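Local coordinates for protein inorganic pyrophosphatase (Helicobacter pylori, PDB 2BQX) that hydrolyses inorganic pyrophosphate to two phosphate ions as a magnesium-dependent homohexameric enzyme, at residues A86-V91 with L104-I109; V43-Q48 with L143-W148; N49-Y54 with D131-F136. One frame throughout, in Å; residues are numbered along the deposited sequence.

In the fold
Interaction 1 is a buried strand pair in the main sheet of the pyrophosphatase fold, held by backbone hydrogen bonds. Interactions 2 and 3 join loops that follow strand 38-43 to helix 127-139 and the loop after it. Both use a CH-pi contact, and interaction 3 adds an edge-to-face aromatic pair. Interaction 3 is partly buried, with helix 127-139 reaching the same sheet as interaction 1; the nearest atoms of interactions 1 and 3 are about 5 Å apart. The centre of interaction 2, also partly buried, is about 18 Å from the centre of the chain. It touches interaction 3 through Leu44, which packs on Tyr50 and Phe136. Both also meet a second subunit, whereas interaction 1 touches no other subunit of the hexamer.

Interaction 1 (A86-V91 with L104-I109); sequences ARLVGV and LIALPI
A classic beta bulge interrupts the antiparallel hairpin of strands 83-96 and 99-108, where Val89 and Gly90 together sit across from the single residue Ile105. Val89 N donates to Ile105 O at 3.0 Å. Gly90 N adds a weak second bond to the same oxygen. Ile105 N returns a bond to Gly90 O at 2.8 Å, with the donor 48° out of the carbonyl plane. Before the bulge, Arg87 and Leu107 form a hydrogen-bonded pair: Arg87 N gives to Leu107 O at 2.8 Å, and Leu107 N gives to Arg87 O.

The hairpin belongs to the central sheet of the pyrophosphatase fold. Val89 reaches Ile105 and Leu107, crossing each at about a right angle. Its CG2 meets Ile105 CG2 at 3.8 Å, and its CG1 meets Leu107 CD1 at 4.0 Å. On the face opposite Ile105 and Leu107, Leu88 and Val91 approach Leu104, and helix 157-171 packs against Leu88 and Val91.

The Arg87 chain is extended from CG to NE. One face of its guanidinium has the Leu107 side chain against it, offset toward the rim, with Arg87 NH1 3.6 Å from Leu107 CD1. NH1 also donates to a water, which in turn donates to Pro108 O at 2.7 Å. NH2 donates to Val119 O, in the loop after strand 99-108.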
# COMPACT_ATOMS: atom_id res chain seq x y z
N ALA A 86 2.45 15.21 21.40
CA ALA A 86 2.00 14.01 22.10
C ALA A 86 1.88 14.18 23.61
O ALA A 86 2.19 15.24 24.16
CB ALA A 86 2.97 12.87 21.79
N ARG A 87 1.40 13.14 24.27
CA ARG A 87 1.26 13.15 25.72
C ARG A 87 1.80 11.83 26.25
O ARG A 87 1.58 10.78 25.65
CB ARG A 87 -0.21 13.33 26.12
CG ARG A 87 -1.13 12.22 25.66
CD ARG A 87 -2.59 12.64 25.87
NE ARG A 87 -3.53 11.62 25.42
CZ ARG A 87 -3.79 10.50 26.07
NH1 ARG A 87 -4.66 9.63 25.56
NH2 ARG A 87 -3.20 10.24 27.23
N LEU A 88 2.53 11.89 27.35
CA LEU A 88 3.12 10.70 27.95
C LEU A 88 2.14 9.81 28.69
O LEU A 88 1.19 10.30 29.32
CB LEU A 88 4.22 11.10 28.94
CG LEU A 88 5.69 11.19 28.51
CD1 LEU A 88 5.83 11.80 27.15
CD2 LEU A 88 6.44 11.99 29.57
N VAL A 89 2.36 8.50 28.62
CA VAL A 89 1.54 7.54 29.35
C VAL A 89 2.44 6.50 30.01
O VAL A 89 1.97 5.68 30.80
CB VAL A 89 0.48 6.83 28.45
CG1 VAL A 89 -0.52 7.86 27.94
CG2 VAL A 89 1.15 6.11 27.29
N GLY A 90 3.73 6.54 29.69
CA GLY A 90 4.66 5.58 30.29
C GLY A 90 6.06 5.61 29.70
O GLY A 90 6.40 6.51 28.93
N VAL A 91 6.88 4.63 30.08
CA VAL A 91 8.24 4.53 29.58
C VAL A 91 8.69 3.07 29.53
O VAL A 91 8.30 2.27 30.39
CB VAL A 91 9.23 5.37 30.45
CG1 VAL A 91 9.23 4.86 31.88
CG2 VAL A 91 10.64 5.29 29.86
N LEU A 104 10.32 6.67 25.77
CA LEU A 104 9.09 7.23 26.29
C LEU A 104 7.94 6.63 25.49
O LEU A 104 8.08 6.39 24.29
CB LEU A 104 9.10 8.76 26.14
CG LEU A 104 10.13 9.53 26.97
CD1 LEU A 104 10.14 11.01 26.59
CD2 LEU A 104 9.80 9.37 28.44
N ILE A 105 6.81 6.37 26.15
CA ILE A 105 5.63 5.82 25.48
C ILE A 105 4.60 6.93 25.44
O ILE A 105 4.19 7.44 26.49
CB ILE A 105 5.04 4.62 26.25
CG1 ILE A 105 6.10 3.52 26.43
CG2 ILE A 105 3.80 4.08 25.53
CD1 ILE A 105 6.70 2.99 25.14
N ALA A 106 4.18 7.32 24.24
CA ALA A 106 3.22 8.42 24.11
C ALA A 106 2.10 8.19 23.11
O ALA A 106 2.11 7.22 22.36
CB ALA A 106 3.97 9.70 23.75
N LEU A 107 1.16 9.12 23.11
CA LEU A 107 0.02 9.11 22.20
C LEU A 107 -0.16 10.53 21.68
O LEU A 107 0.24 11.49 22.34
CB LEU A 107 -1.25 8.68 22.95
CG LEU A 107 -1.38 7.21 23.36
CD1 LEU A 107 -2.40 7.07 24.47
CD2 LEU A 107 -1.77 6.38 22.15
N PRO A 108 -0.73 10.69 20.48
CA PRO A 108 -0.91 12.05 19.98
C PRO A 108 -1.89 12.73 20.93
O PRO A 108 -2.67 12.04 21.58
CB PRO A 108 -1.55 11.83 18.60
CG PRO A 108 -1.02 10.48 18.20
CD PRO A 108 -1.14 9.69 19.48
N ILE A 109 -1.84 14.05 21.03
CA ILE A 109 -2.78 14.72 21.91
C ILE A 109 -4.17 14.55 21.31
O ILE A 109 -4.31 14.39 20.10
CB ILE A 109 -2.46 16.22 22.07
CG1 ILE A 109 -2.33 16.88 20.69
CG2 ILE A 109 -1.17 16.40 22.88
CD1 ILE A 109 -2.13 18.38 20.76
O HOH W 1 -4.69 10.77 22.89

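Interaction 2 (V43-Q48 with L143-W148); sequences VLYGAQ and LEPNKW
The Tyr45 ring receives Glu144 CG over one face, nearly on the ring normal. This CH-pi contact has CG 3.6 Å from the centroid of the Tyr45 ring and only 5° off the normal. CG is almost equally far from all the ring carbons. Leu143 O and Pro145 CD approach the ring obliquely, with Leu143 O 3.6 Å from Tyr45 CD2 and Pro145 CD 4.2 Å from Tyr45 CE2.

The contact joins two loops of the pyrophosphatase fold. Segment 43-48 leads from strand 38-43 toward strand 53-56. Segment 143-148 follows helix 127-139 and makes a type II beta turn from Glu144 to Lys147. Tyr45 also packs on Pro114 of a third subunit, and Leu143 on His135 of a second, so both loops take part in subunit interfaces of the hexamer.

Glu144 CG is anti to the carbonyl carbon (chi1 -73°). The chain is extended beyond CG and crosses the tyrosine at about a right angle. The carboxylate plane is turned 32° from the ring plane. Its OE1 forms a salt bridge with Arg42, a predicted substrate-binding residue. The acid therefore probably helps position that arginine, while its aliphatic part covers the ring. A water that accepts from Tyr45 N lies 2.7 Å from Glu144 OE2 and can donate to it, though other acceptors compete for its protons.

Nearer the backbone, Leu143 CB meets Tyr45 CB at 3.7 Å. Leu143 CD1 lies 3.6 Å from Tyr45 O and reaches Gly46 CA at 3.8 Å.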
# COMPACT_ATOMS: atom_id res chain seq x y z
N VAL A 43 18.02 -0.38 7.69
CA VAL A 43 16.91 -1.15 7.18
C VAL A 43 16.99 -2.40 8.04
O VAL A 43 18.02 -3.08 8.07
CB VAL A 43 17.07 -1.54 5.69
CG1 VAL A 43 15.88 -2.39 5.26
CG2 VAL A 43 17.15 -0.29 4.82
N LEU A 44 15.91 -2.69 8.76
CA LEU A 44 15.88 -3.85 9.65
C LEU A 44 16.41 -5.11 8.96
O LEU A 44 16.06 -5.39 7.82
CB LEU A 44 14.45 -4.09 10.15
CG LEU A 44 13.83 -2.99 11.02
CD1 LEU A 44 12.41 -3.38 11.38
CD2 LEU A 44 14.66 -2.80 12.29
N TYR A 45 17.26 -5.85 9.67
CA TYR A 45 17.83 -7.08 9.13
C TYR A 45 16.80 -8.21 9.09
O TYR A 45 16.88 -9.10 8.25
CB TYR A 45 19.00 -7.55 10.00
CG TYR A 45 20.31 -6.80 9.81
CD1 TYR A 45 20.33 -5.43 9.59
CD2 TYR A 45 21.52 -7.47 9.93
CE1 TYR A 45 21.55 -4.74 9.49
CE2 TYR A 45 22.74 -6.80 9.84
CZ TYR A 45 22.75 -5.44 9.62
OH TYR A 45 23.95 -4.77 9.55
N GLY A 46 15.85 -8.16 10.02
CA GLY A 46 14.84 -9.19 10.08
C GLY A 46 13.52 -8.83 9.45
O GLY A 46 13.29 -7.69 9.02
N ALA A 47 12.63 -9.83 9.38
CA ALA A 47 11.31 -9.66 8.80
C ALA A 47 10.42 -9.04 9.88
O ALA A 47 9.53 -9.69 10.42
CB ALA A 47 10.76 -11.02 8.38
N GLN A 48 10.69 -7.78 10.18
CA GLN A 48 9.95 -7.06 11.21
C GLN A 48 9.56 -5.67 10.76
O GLN A 48 9.95 -5.21 9.69
CB GLN A 48 10.81 -6.96 12.47
CG GLN A 48 11.08 -8.30 13.15
CD GLN A 48 12.17 -8.22 14.20
OE1 GLN A 48 13.36 -8.20 13.88
NE2 GLN A 48 11.77 -8.15 15.46
N LEU A 143 19.85 -10.08 14.62
CA LEU A 143 20.72 -10.32 13.47
C LEU A 143 21.88 -9.34 13.30
O LEU A 143 22.77 -9.58 12.50
CB LEU A 143 19.89 -10.34 12.19
CG LEU A 143 18.85 -11.47 12.10
CD1 LEU A 143 17.94 -11.25 10.90
CD2 LEU A 143 19.56 -12.82 12.00
N GLU A 144 21.86 -8.23 14.03
CA GLU A 144 22.95 -7.27 13.90
C GLU A 144 24.11 -7.71 14.78
O GLU A 144 23.96 -7.88 15.98
CB GLU A 144 22.48 -5.88 14.29
CG GLU A 144 21.56 -5.25 13.25
CD GLU A 144 21.14 -3.85 13.61
OE1 GLU A 144 21.99 -3.10 14.14
OE2 GLU A 144 19.97 -3.49 13.35
N PRO A 145 25.28 -7.92 14.17
CA PRO A 145 26.45 -8.35 14.93
C PRO A 145 26.93 -7.34 15.96
O PRO A 145 26.91 -6.13 15.72
CB PRO A 145 27.49 -8.62 13.84
CG PRO A 145 27.07 -7.69 12.74
CD PRO A 145 25.58 -7.84 12.73
N ASN A 146 27.34 -7.84 17.12
CA ASN A 146 27.85 -6.99 18.19
C ASN A 146 26.81 -6.08 18.82
O ASN A 146 27.15 -5.13 19.54
CB ASN A 146 29.03 -6.16 17.67
CG ASN A 146 30.05 -7.00 16.93
OD1 ASN A 146 30.53 -8.00 17.46
ND2 ASN A 146 30.39 -6.60 15.71
N LYS A 147 25.54 -6.35 18.56
CA LYS A 147 24.46 -5.55 19.13
C LYS A 147 23.39 -6.45 19.73
O LYS A 147 23.19 -7.59 19.29
CB LYS A 147 23.85 -4.65 18.05
CG LYS A 147 24.78 -3.55 17.58
CD LYS A 147 24.18 -2.75 16.45
CE LYS A 147 25.07 -1.58 16.06
NZ LYS A 147 25.15 -0.56 17.13
N TRP A 148 22.70 -5.96 20.76
CA TRP A 148 21.66 -6.73 21.42
C TRP A 148 20.83 -5.85 22.34
O TRP A 148 21.25 -4.76 22.71
CB TRP A 148 22.28 -7.87 22.25
CG TRP A 148 23.36 -7.41 23.20
CD1 TRP A 148 24.70 -7.37 22.96
CD2 TRP A 148 23.18 -6.91 24.54
NE1 TRP A 148 25.37 -6.87 24.05
CE2 TRP A 148 24.46 -6.58 25.04
CE3 TRP A 148 22.06 -6.71 25.36
CZ2 TRP A 148 24.65 -6.05 26.32
CZ3 TRP A 148 22.25 -6.19 26.63
CH2 TRP A 148 23.54 -5.87 27.10
O HOH W 2 18.07 -5.04 12.23

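Interaction 3 (N49-Y54 with D131-F136); sequences NYPANY and DKIKHF
The loop around Pro51 passes beside helix 127-139; Pro51 CA and Ile133 CA, the nearest CA pair across the segments, are 6.0 Å apart. Segment 49-54 runs from this loop into strand 53-56. Segment 131-136 is wholly helical. In this pyrophosphatase fold the contact packs helix 127-139 against the loop that enters strand 53-56 of the main sheet.

Phe136 and Pro51 carry the contact. Phe136 CG is anti to the backbone N (chi1 173°), which directs the ring toward the loop. Pro51 CD sits over the centre of one ring face, making a CH-pi contact 3.6 Å from the Phe136 centroid. The two side chains cross at about a right angle. The far edge of Phe136 points at the face of Tyr50. The ring planes are 56° apart and the centroids 4.8 Å apart, an edge-to-face pair. Phe136 CZ stands over the middle of the tyrosine ring, and Phe136 CE2 is 3.8 Å from Tyr50 CE2.

Tyr140 meets the Phe136 ring and packs on Tyr50. Tyr140 and Tyr54 are predicted substrate-binding residues, so this aromatic cluster borders the probable active site. Ile133 packs on Leu71 and Phe154 of the sheet. Lys132, which also packs on Tyr45 of a second subunit, brings its CD to 4.3 Å from Pro51 CB. Beside it, Ile133 CG1 lies 4.1 Å from Pro51 CG.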
# COMPACT_ATOMS: atom_id res chain seq x y z
N ASN A 49 8.76 -4.99 11.58
CA ASN A 49 8.33 -3.64 11.28
C ASN A 49 8.07 -2.92 12.58
O ASN A 49 7.61 -3.53 13.55
CB ASN A 49 7.08 -3.67 10.39
CG ASN A 49 6.16 -4.84 10.70
OD1 ASN A 49 6.41 -5.98 10.28
ND2 ASN A 49 5.10 -4.57 11.44
N TYR A 50 8.37 -1.62 12.62
CA TYR A 50 8.17 -0.86 13.85
C TYR A 50 6.71 -0.88 14.29
O TYR A 50 5.81 -0.53 13.53
CB TYR A 50 8.67 0.58 13.68
CG TYR A 50 10.16 0.69 13.86
CD1 TYR A 50 11.04 0.32 12.84
CD2 TYR A 50 10.69 1.14 15.06
CE1 TYR A 50 12.42 0.40 13.03
CE2 TYR A 50 12.06 1.22 15.26
CZ TYR A 50 12.92 0.85 14.24
OH TYR A 50 14.28 0.94 14.43
N PRO A 51 6.47 -1.29 15.54
CA PRO A 51 5.12 -1.38 16.11
C PRO A 51 4.46 -0.04 16.44
O PRO A 51 3.31 -0.01 16.89
CB PRO A 51 5.33 -2.25 17.34
CG PRO A 51 6.68 -1.81 17.81
CD PRO A 51 7.48 -1.74 16.52
N ALA A 52 5.19 1.05 16.22
CA ALA A 52 4.64 2.38 16.48
C ALA A 52 5.49 3.40 15.76
O ALA A 52 6.54 3.08 15.22
CB ALA A 52 4.66 2.69 17.98
N ASN A 53 5.01 4.63 15.75
CA ASN A 53 5.76 5.71 15.16
C ASN A 53 6.86 5.93 16.18
O ASN A 53 6.65 5.71 17.38
CB ASN A 53 4.87 6.94 15.01
CG ASN A 53 3.72 6.71 14.05
OD1 ASN A 53 3.93 6.50 12.85
ND2 ASN A 53 2.49 6.72 14.57
N TYR A 54 8.03 6.35 15.71
CA TYR A 54 9.19 6.52 16.58
C TYR A 54 9.92 7.83 16.32
O TYR A 54 10.11 8.21 15.16
CB TYR A 54 10.12 5.34 16.34
CG TYR A 54 11.34 5.28 17.22
CD1 TYR A 54 12.43 6.12 17.02
CD2 TYR A 54 11.40 4.36 18.26
CE1 TYR A 54 13.56 6.04 17.84
CE2 TYR A 54 12.51 4.27 19.08
CZ TYR A 54 13.58 5.11 18.87
OH TYR A 54 14.67 4.99 19.70
N ASP A 131 3.19 -6.35 24.93
CA ASP A 131 4.03 -7.51 24.64
C ASP A 131 4.63 -7.40 23.24
O ASP A 131 5.79 -7.78 23.03
CB ASP A 131 3.22 -8.80 24.73
CG ASP A 131 2.78 -9.13 26.14
OD1 ASP A 131 3.42 -8.65 27.10
OD2 ASP A 131 1.80 -9.89 26.29
N LYS A 132 3.86 -6.91 22.28
CA LYS A 132 4.35 -6.78 20.91
C LYS A 132 5.50 -5.78 20.85
O LYS A 132 6.51 -6.01 20.19
CB LYS A 132 3.23 -6.32 19.96
CG LYS A 132 3.71 -6.08 18.51
CD LYS A 132 2.60 -5.55 17.59
CE LYS A 132 1.53 -6.59 17.31
NZ LYS A 132 0.50 -6.09 16.33
N ILE A 133 5.35 -4.67 21.55
CA ILE A 133 6.39 -3.65 21.57
C ILE A 133 7.66 -4.18 22.23
O ILE A 133 8.77 -4.00 21.73
CB ILE A 133 5.92 -2.39 22.30
CG1 ILE A 133 4.84 -1.70 21.45
CG2 ILE A 133 7.10 -1.46 22.57
CD1 ILE A 133 4.21 -0.49 22.10
N LYS A 134 7.48 -4.85 23.37
CA LYS A 134 8.62 -5.40 24.10
C LYS A 134 9.36 -6.44 23.28
O LYS A 134 10.59 -6.45 23.23
CB LYS A 134 8.13 -6.01 25.42
CG LYS A 134 9.18 -6.83 26.17
CD LYS A 134 8.89 -6.89 27.67
CE LYS A 134 7.55 -7.53 27.99
NZ LYS A 134 7.23 -7.46 29.45
N HIS A 135 8.61 -7.32 22.63
CA HIS A 135 9.19 -8.38 21.82
C HIS A 135 9.93 -7.81 20.61
O HIS A 135 10.93 -8.38 20.15
CB HIS A 135 8.08 -9.35 21.39
CG HIS A 135 8.53 -10.40 20.44
ND1 HIS A 135 8.38 -10.29 19.07
CD2 HIS A 135 9.17 -11.58 20.65
CE1 HIS A 135 8.91 -11.35 18.49
NE2 HIS A 135 9.39 -12.15 19.42
N PHE A 136 9.46 -6.68 20.09
CA PHE A 136 10.12 -6.05 18.95
C PHE A 136 11.52 -5.59 19.33
O PHE A 136 12.50 -5.89 18.65
CB PHE A 136 9.31 -4.85 18.46
CG PHE A 136 10.02 -4.06 17.40
CD1 PHE A 136 10.04 -4.49 16.08
CD2 PHE A 136 10.69 -2.88 17.73
CE1 PHE A 136 10.72 -3.77 15.10
CE2 PHE A 136 11.37 -2.15 16.76
CZ PHE A 136 11.39 -2.59 15.44